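Local structure of poly-beta-hydroxybuterate polymerase (Cupriavidus necator, 5T6O) at residues C46-I52 against F224-T230; W77-D81 against A229-P233. The protein probably polymerises hydroxybutyryl units into polyhydroxybutyrate as an acyltransferase, the chain here being the catalytic domain of the class I synthase. The protein carries 1 engineered substitution. Residues are numbered along the deposited sequence.

Contact 1: C46-I52 against F224-T230; sequences CINKYYI and FWNGDAT
W225 is the apolar centre of this contact in the alpha/beta-hydrolase fold. The contact joins the loop after strand 40-43 to the end of helix 220-227. The indole (chi1 t) lies between N48, over one face, and I52, over the other. I52 CB sits 3.6 Å from the centroid of the W225 five-membered ring, a CH-pi contact. The edge of W225 meets the face of Y51 in a T-shaped pair, centroids 5.1 Å apart and planes at 81°. A 3-10 segment begins at Y50, and N48 has positive phi (57°). CA atoms are nearest at N48-T230 (5.1 Å) and I52-W225 (6.7 Å). At the indole edge, W225 NE1 donates to K49 O (2.8 Å). The chain leaves the helix at D228, centre of an inverse gamma turn. K49 NZ forms a salt bridge with D228 OD1 (2.9 Å), and Y51 OH donates to D228 OD2 (2.7 Å). K49 NZ also bonds V385 O. A water links K49 N, W225 O and D228 O. At the polar edge T230 OG1 donates to C46 O at 2.9 Å.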
ATOM      1  N   CYS A  46     -15.963  23.532   9.861  1.00 23.25           N
ATOM      2  CA  CYS A  46     -15.438  24.874  10.105  1.00 24.01           C
ATOM      3  C   CYS A  46     -14.015  25.026   9.584  1.00 24.84           C
ATOM      4  O   CYS A  46     -13.397  26.083   9.772  1.00 24.06           O
ATOM      5  CB  CYS A  46     -15.506  25.211  11.595  1.00 24.11           C
ATOM      6  SG  CYS A  46     -14.671  23.997  12.673  1.00 27.38           S
ATOM      7  N   ILE A  47     -13.499  23.983   8.942  1.00 25.17           N
ATOM      8  CA  ILE A  47     -12.302  24.034   8.109  1.00 21.80           C
ATOM      9  C   ILE A  47     -12.774  24.299   6.682  1.00 23.82           C
ATOM     10  O   ILE A  47     -13.489  23.479   6.106  1.00 23.71           O
ATOM     11  CB  ILE A  47     -11.518  22.716   8.228  1.00 26.79           C
ATOM     12  CG1 ILE A  47     -11.009  22.564   9.674  1.00 23.94           C
ATOM     13  CG2 ILE A  47     -10.400  22.632   7.197  1.00 23.44           C
ATOM     14  CD1 ILE A  47     -10.495  21.162  10.022  1.00 23.30           C
ATOM     15  N   ASN A  48     -12.386  25.449   6.115  1.00 22.38           N
ATOM     16  CA  ASN A  48     -13.109  26.104   5.021  1.00 21.23           C
ATOM     17  C   ASN A  48     -14.561  26.386   5.420  1.00 23.83           C
ATOM     18  O   ASN A  48     -14.947  26.180   6.576  1.00 25.44           O
ATOM     19  CB  ASN A  48     -13.055  25.300   3.714  1.00 21.88           C
ATOM     20  CG  ASN A  48     -11.686  25.355   3.060  1.00 26.84           C
ATOM     21  OD1 ASN A  48     -11.100  26.434   2.881  1.00 30.46           O
ATOM     22  ND2 ASN A  48     -11.166  24.200   2.709  1.00 20.62           N
ATOM     23  N   LYS A  49     -15.365  26.879   4.487  1.00 21.41           N
ATOM     24  CA  LYS A  49     -16.697  27.373   4.814  1.00 20.59           C
ATOM     25  C   LYS A  49     -17.792  26.438   4.314  1.00 21.26           C
ATOM     26  O   LYS A  49     -17.556  25.506   3.545  1.00 23.78           O
ATOM     27  CB  LYS A  49     -16.890  28.779   4.239  1.00 20.87           C
ATOM     28  CG  LYS A  49     -15.928  29.779   4.898  1.00 24.15           C
ATOM     29  CD  LYS A  49     -15.874  31.081   4.126  1.00 22.36           C
ATOM     30  CE  LYS A  49     -14.892  32.047   4.795  1.00 24.42           C
ATOM     31  NZ  LYS A  49     -14.929  33.361   4.088  1.00 24.65           N
ATOM     32  N   TYR A  50     -19.024  26.726   4.753  1.00 22.71           N
ATOM     33  CA  TYR A  50     -20.117  25.768   4.575  1.00 26.43           C
ATOM     34  C   TYR A  50     -20.493  25.541   3.119  1.00 26.47           C
ATOM     35  O   TYR A  50     -21.072  24.493   2.803  1.00 25.82           O
ATOM     36  CB  TYR A  50     -21.365  26.232   5.330  1.00 26.54           C
ATOM     37  CG  TYR A  50     -22.190  27.298   4.632  1.00 26.30           C
ATOM     38  CD1 TYR A  50     -23.134  26.960   3.653  1.00 25.56           C
ATOM     39  CD2 TYR A  50     -22.049  28.639   4.969  1.00 27.15           C
ATOM     40  CE1 TYR A  50     -23.877  27.930   3.018  1.00 25.67           C
ATOM     41  CE2 TYR A  50     -22.798  29.613   4.346  1.00 27.65           C
ATOM     42  CZ  TYR A  50     -23.715  29.249   3.374  1.00 24.67           C
ATOM     43  OH  TYR A  50     -24.462  30.223   2.765  1.00 26.26           O
ATOM     44  N   TYR A  51     -20.219  26.503   2.239  1.00 25.27           N
ATOM     45  CA  TYR A  51     -20.900  26.539   0.953  1.00 23.80           C
ATOM     46  C   TYR A  51     -20.378  25.505  -0.036  1.00 22.37           C
ATOM     47  O   TYR A  51     -20.883  25.449  -1.164  1.00 23.96           O
ATOM     48  CB  TYR A  51     -20.830  27.946   0.355  1.00 23.10           C
ATOM     49  CG  TYR A  51     -19.447  28.474   0.052  1.00 24.57           C
ATOM     50  CD1 TYR A  51     -18.823  28.184  -1.162  1.00 25.73           C
ATOM     51  CD2 TYR A  51     -18.799  29.330   0.937  1.00 21.86           C
ATOM     52  CE1 TYR A  51     -17.575  28.680  -1.457  1.00 24.61           C
ATOM     53  CE2 TYR A  51     -17.536  29.845   0.639  1.00 21.37           C
ATOM     54  CZ  TYR A  51     -16.935  29.513  -0.554  1.00 25.10           C
ATOM     55  OH  TYR A  51     -15.687  30.004  -0.859  1.00 27.25           O
ATOM     56  N   ILE A  52     -19.413  24.665   0.360  1.00 22.67           N
ATOM     57  CA  ILE A  52     -19.201  23.438  -0.405  1.00 21.65           C
ATOM     58  C   ILE A  52     -20.511  22.661  -0.511  1.00 24.50           C
ATOM     59  O   ILE A  52     -20.738  21.943  -1.491  1.00 25.26           O
ATOM     60  CB  ILE A  52     -18.076  22.578   0.228  1.00 25.36           C
ATOM     61  CG1 ILE A  52     -17.688  21.411  -0.697  1.00 26.65           C
ATOM     62  CG2 ILE A  52     -18.500  22.038   1.604  1.00 24.85           C
ATOM     63  CD1 ILE A  52     -17.287  21.834  -2.090  1.00 24.21           C
ATOM     64  N   PHE A 224     -11.595  27.568  -5.552  1.00 24.71           N
ATOM     65  CA  PHE A 224     -12.047  28.796  -4.903  1.00 27.45           C
ATOM     66  C   PHE A 224     -12.493  28.531  -3.472  1.00 24.08           C
ATOM     67  O   PHE A 224     -12.078  29.232  -2.538  1.00 25.52           O
ATOM     68  CB  PHE A 224     -13.179  29.433  -5.709  1.00 28.42           C
ATOM     69  CG  PHE A 224     -13.881  30.544  -4.983  1.00 28.45           C
ATOM     70  CD1 PHE A 224     -13.307  31.809  -4.901  1.00 32.67           C
ATOM     71  CD2 PHE A 224     -15.120  30.331  -4.388  1.00 28.73           C
ATOM     72  CE1 PHE A 224     -13.944  32.832  -4.233  1.00 30.12           C
ATOM     73  CE2 PHE A 224     -15.765  31.362  -3.717  1.00 28.50           C
ATOM     74  CZ  PHE A 224     -15.177  32.615  -3.651  1.00 29.91           C
ATOM     75  N   TRP A 225     -13.345  27.516  -3.280  1.00 25.62           N
ATOM     76  CA  TRP A 225     -13.785  27.147  -1.938  1.00 27.41           C
ATOM     77  C   TRP A 225     -12.603  26.774  -1.054  1.00 23.77           C
ATOM     78  O   TRP A 225     -12.477  27.259   0.074  1.00 26.44           O
ATOM     79  CB  TRP A 225     -14.772  25.981  -2.011  1.00 24.31           C
ATOM     80  CG  TRP A 225     -15.031  25.352  -0.682  1.00 24.40           C
ATOM     81  CD1 TRP A 225     -15.773  25.884   0.350  1.00 23.43           C
ATOM     82  CD2 TRP A 225     -14.551  24.081  -0.220  1.00 25.05           C
ATOM     83  NE1 TRP A 225     -15.764  25.019   1.423  1.00 21.95           N
ATOM     84  CE2 TRP A 225     -15.037  23.904   1.094  1.00 21.96           C
ATOM     85  CE3 TRP A 225     -13.759  23.065  -0.796  1.00 26.82           C
ATOM     86  CZ2 TRP A 225     -14.779  22.751   1.839  1.00 21.12           C
ATOM     87  CZ3 TRP A 225     -13.487  21.927  -0.048  1.00 23.18           C
ATOM     88  CH2 TRP A 225     -14.002  21.777   1.256  1.00 25.87           C
ATOM     89  N   ASN A 226     -11.717  25.918  -1.555  1.00 20.76           N
ATOM     90  CA  ASN A 226     -10.573  25.530  -0.738  1.00 23.80           C
ATOM     91  C   ASN A 226      -9.687  26.725  -0.416  1.00 24.74           C
ATOM     92  O   ASN A 226      -9.096  26.784   0.667  1.00 24.51           O
ATOM     93  CB  ASN A 226      -9.765  24.447  -1.450  1.00 22.80           C
ATOM     94  CG  ASN A 226      -8.627  23.937  -0.611  1.00 23.08           C
ATOM     95  OD1 ASN A 226      -8.833  23.156   0.320  1.00 23.97           O
ATOM     96  ND2 ASN A 226      -7.407  24.354  -0.945  1.00 27.10           N
ATOM     97  N   GLY A 227      -9.569  27.675  -1.344  1.00 24.01           N
ATOM     98  CA  GLY A 227      -8.731  28.843  -1.126  1.00 25.23           C
ATOM     99  C   GLY A 227      -9.327  29.877  -0.205  1.00 31.24           C
ATOM    100  O   GLY A 227      -8.608  30.757   0.273  1.00 30.66           O
ATOM    101  N   ASP A 228     -10.631  29.778   0.049  1.00 24.93           N
ATOM    102  CA  ASP A 228     -11.380  30.676   0.932  1.00 24.06           C
ATOM    103  C   ASP A 228     -11.179  30.152   2.360  1.00 30.31           C
ATOM    104  O   ASP A 228     -12.015  29.459   2.944  1.00 26.64           O
ATOM    105  CB  ASP A 228     -12.842  30.709   0.495  1.00 26.73           C
ATOM    106  CG  ASP A 228     -13.650  31.819   1.149  1.00 29.14           C
ATOM    107  OD1 ASP A 228     -13.113  32.548   2.004  1.00 26.55           O
ATOM    108  OD2 ASP A 228     -14.848  31.950   0.793  1.00 23.88           O
ATOM    109  N   ALA A 229     -10.011  30.455   2.920  1.00 27.59           N
ATOM    110  CA  ALA A 229      -9.562  29.750   4.118  1.00 26.84           C
ATOM    111  C   ALA A 229     -10.252  30.271   5.381  1.00 22.24           C
ATOM    112  O   ALA A 229     -10.761  31.388   5.431  1.00 21.78           O
ATOM    113  CB  ALA A 229      -8.046  29.882   4.280  1.00 31.09           C
ATOM    114  N   THR A 230     -10.273  29.430   6.414  1.00 23.52           N
ATOM    115  CA  THR A 230     -10.849  29.817   7.689  1.00 23.97           C
ATOM    116  C   THR A 230      -9.781  29.741   8.768  1.00 26.49           C
ATOM    117  O   THR A 230      -8.810  28.993   8.644  1.00 29.09           O
ATOM    118  CB  THR A 230     -12.042  28.936   8.059  1.00 22.64           C
ATOM    119  OG1 THR A 230     -11.633  27.558   8.084  1.00 24.12           O
ATOM    120  CG2 THR A 230     -13.164  29.140   7.025  1.00 22.66           C
TER
HETATM  121  O   HOH W   1     -14.247  28.077   2.239  1.00 25.80           O

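Contact 2: W77-D81 against A229-P233; sequences WRNPD and ATNLP
P80, N79 and N231 carry most of this contact, which covers 237 Å² in all. The loop leaving strand 72-77 of the central sheet of the alpha/beta-hydrolase fold meets strand 230-233, which pairs antiparallel with strand 188-191 in a separate sheet. Both segments are extended, and CA atoms are nearest at N79-T230 (5.8 Å) and P80-N231 (5.9 Å). N79, chi1 t, uses its amide to reach the neighbouring backbone. N79 OD1 accepts from N231 N at 2.9 Å, nearly straight at 169°. N79 ND2 makes a weak bond to A229 O at 3.4 Å and also bonds A387 O. N231 (chi1 m) points toward the loop. N231 ND2 donates to P80 O at 3.2 Å and also to A389 O. P80 points toward the strand, with CG 3.1 Å from N231 O and 4.1 Å from P233 CD. Y92 of helix 89-108 packs on both prolines. The three cross-bonds all join a side-chain amide to backbone, so the loop docks without backbone-to-backbone pairing.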
ATOM      1  N   TRP A  77     -20.454  29.026  10.019  1.00 20.25           N
ATOM      2  CA  TRP A  77     -19.532  29.328  11.108  1.00 22.55           C
ATOM      3  C   TRP A  77     -18.964  30.733  10.984  1.00 27.24           C
ATOM      4  O   TRP A  77     -18.664  31.211   9.884  1.00 23.72           O
ATOM      5  CB  TRP A  77     -18.369  28.340  11.104  1.00 24.37           C
ATOM      6  CG  TRP A  77     -18.768  26.913  11.322  1.00 21.56           C
ATOM      7  CD1 TRP A  77     -19.020  25.964  10.376  1.00 24.36           C
ATOM      8  CD2 TRP A  77     -18.925  26.282  12.583  1.00 21.12           C
ATOM      9  NE1 TRP A  77     -19.330  24.766  10.980  1.00 23.84           N
ATOM     10  CE2 TRP A  77     -19.276  24.937  12.339  1.00 22.08           C
ATOM     11  CE3 TRP A  77     -18.800  26.724  13.904  1.00 21.94           C
ATOM     12  CZ2 TRP A  77     -19.508  24.027  13.372  1.00 24.12           C
ATOM     13  CZ3 TRP A  77     -19.021  25.815  14.930  1.00 28.34           C
ATOM     14  CH2 TRP A  77     -19.377  24.490  14.658  1.00 25.79           C
ATOM     15  N   ARG A  78     -18.791  31.379  12.130  1.00 22.06           N
ATOM     16  CA  ARG A  78     -17.975  32.583  12.188  1.00 26.84           C
ATOM     17  C   ARG A  78     -16.562  32.259  11.713  1.00 25.80           C
ATOM     18  O   ARG A  78     -16.054  31.161  11.945  1.00 27.12           O
ATOM     19  CB  ARG A  78     -17.942  33.109  13.624  1.00 27.40           C
ATOM     20  CG  ARG A  78     -17.101  34.362  13.828  1.00 28.93           C
ATOM     21  CD  ARG A  78     -17.972  35.578  13.841  1.00 33.79           C
ATOM     22  NE  ARG A  78     -17.196  36.772  14.160  1.00 40.98           N
ATOM     23  CZ  ARG A  78     -16.957  37.206  15.398  1.00 44.89           C
ATOM     24  NH1 ARG A  78     -17.429  36.538  16.445  1.00 35.36           N
ATOM     25  NH2 ARG A  78     -16.242  38.315  15.589  1.00 40.10           N
ATOM     26  N   ASN A  79     -15.940  33.201  11.007  1.00 24.27           N
ATOM     27  CA  ASN A  79     -14.518  33.074  10.709  1.00 25.45           C
ATOM     28  C   ASN A  79     -13.784  33.804  11.830  1.00 23.14           C
ATOM     29  O   ASN A  79     -13.765  35.035  11.840  1.00 24.36           O
ATOM     30  CB  ASN A  79     -14.192  33.662   9.332  1.00 27.80           C
ATOM     31  CG  ASN A  79     -12.910  33.098   8.751  1.00 30.37           C
ATOM     32  OD1 ASN A  79     -12.192  32.377   9.437  1.00 23.18           O
ATOM     33  ND2 ASN A  79     -12.617  33.422   7.486  1.00 26.23           N
ATOM     34  N   PRO A  80     -13.212  33.096  12.806  1.00 25.76           N
ATOM     35  CA  PRO A  80     -12.819  33.754  14.058  1.00 29.85           C
ATOM     36  C   PRO A  80     -11.745  34.814  13.862  1.00 32.24           C
ATOM     37  O   PRO A  80     -10.844  34.676  13.032  1.00 31.19           O
ATOM     38  CB  PRO A  80     -12.310  32.598  14.931  1.00 32.06           C
ATOM     39  CG  PRO A  80     -12.076  31.487  14.009  1.00 34.09           C
ATOM     40  CD  PRO A  80     -13.022  31.640  12.869  1.00 28.74           C
ATOM     41  N   ASP A  81     -11.874  35.888  14.633  1.00 31.38           N
ATOM     42  CA  ASP A  81     -10.907  36.965  14.718  1.00 34.71           C
ATOM     43  C   ASP A  81     -10.194  36.885  16.061  1.00 35.32           C
ATOM     44  O   ASP A  81     -10.343  35.911  16.808  1.00 29.43           O
ATOM     45  CB  ASP A  81     -11.598  38.321  14.531  1.00 38.65           C
ATOM     46  CG  ASP A  81     -12.686  38.580  15.568  1.00 47.07           C
ATOM     47  OD1 ASP A  81     -12.732  37.893  16.611  1.00 38.64           O
ATOM     48  OD2 ASP A  81     -13.507  39.487  15.340  1.00 56.08           O
ATOM     49  N   ALA A 229     -10.011  30.455   2.920  1.00 27.59           N
ATOM     50  CA  ALA A 229      -9.562  29.750   4.118  1.00 26.84           C
ATOM     51  C   ALA A 229     -10.252  30.271   5.381  1.00 22.24           C
ATOM     52  O   ALA A 229     -10.761  31.388   5.431  1.00 21.78           O
ATOM     53  CB  ALA A 229      -8.046  29.882   4.280  1.00 31.09           C
ATOM     54  N   THR A 230     -10.273  29.430   6.414  1.00 23.52           N
ATOM     55  CA  THR A 230     -10.849  29.817   7.689  1.00 23.97           C
ATOM     56  C   THR A 230      -9.781  29.741   8.768  1.00 26.49           C
ATOM     57  O   THR A 230      -8.810  28.993   8.644  1.00 29.09           O
ATOM     58  CB  THR A 230     -12.042  28.936   8.059  1.00 22.64           C
ATOM     59  OG1 THR A 230     -11.633  27.558   8.084  1.00 24.12           O
ATOM     60  CG2 THR A 230     -13.164  29.140   7.025  1.00 22.66           C
ATOM     61  N   ASN A 231      -9.958  30.539   9.812  1.00 22.19           N
ATOM     62  CA  ASN A 231      -9.076  30.481  10.972  1.00 21.55           C
ATOM     63  C   ASN A 231      -9.586  29.467  11.978  1.00 27.85           C
ATOM     64  O   ASN A 231     -10.790  29.373  12.221  1.00 26.60           O
ATOM     65  CB  ASN A 231      -8.975  31.839  11.658  1.00 22.69           C
ATOM     66  CG  ASN A 231      -8.168  32.833  10.856  1.00 24.30           C
ATOM     67  OD1 ASN A 231      -7.136  32.482  10.277  1.00 29.42           O
ATOM     68  ND2 ASN A 231      -8.644  34.077  10.802  1.00 26.45           N
ATOM     69  N   LEU A 232      -8.653  28.741  12.595  1.00 24.93           N
ATOM     70  CA  LEU A 232      -8.992  27.877  13.714  1.00 23.12           C
ATOM     71  C   LEU A 232      -8.422  28.478  14.984  1.00 22.86           C
ATOM     72  O   LEU A 232      -7.239  28.829  15.002  1.00 25.20           O
ATOM     73  CB  LEU A 232      -8.426  26.468  13.526  1.00 20.54           C
ATOM     74  CG  LEU A 232      -8.866  25.657  12.301  1.00 26.92           C
ATOM     75  CD1 LEU A 232      -8.218  24.275  12.335  1.00 26.81           C
ATOM     76  CD2 LEU A 232     -10.405  25.547  12.248  1.00 25.21           C
ATOM     77  N   PRO A 233      -9.205  28.613  16.049  1.00 22.29           N
ATOM     78  CA  PRO A 233      -8.635  29.073  17.322  1.00 26.10           C
ATOM     79  C   PRO A 233      -7.607  28.072  17.832  1.00 22.28           C
ATOM     80  O   PRO A 233      -7.748  26.862  17.653  1.00 22.70           O
ATOM     81  CB  PRO A 233      -9.852  29.156  18.254  1.00 28.04           C
ATOM     82  CG  PRO A 233     -11.063  29.177  17.284  1.00 24.30           C
ATOM     83  CD  PRO A 233     -10.642  28.298  16.161  1.00 21.46           C
TER

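The two contacts lie 10 Å apart, centre to centre, on the same side of the chain's centre. Along the chain the segments 46-52 and 77-81 come first, following strands 40-43 and 72-77, neighbours in the central sheet. Both then meet the later stretch 224-233, where helix 220-227 runs into strand 230-233. A229 and T230 belong to both contacts. The segments 46-52 and 77-81 also touch each other: C46 CB lies 3.7 Å from W77 CG, and K49 CE lies 3.8 Å from N79 ND2. The C-terminal tail joins in, since A387 O bonds both K49 NZ and N79 ND2. Together the contacts fasten one helix-strand junction to two loops of the catalytic domain's main sheet.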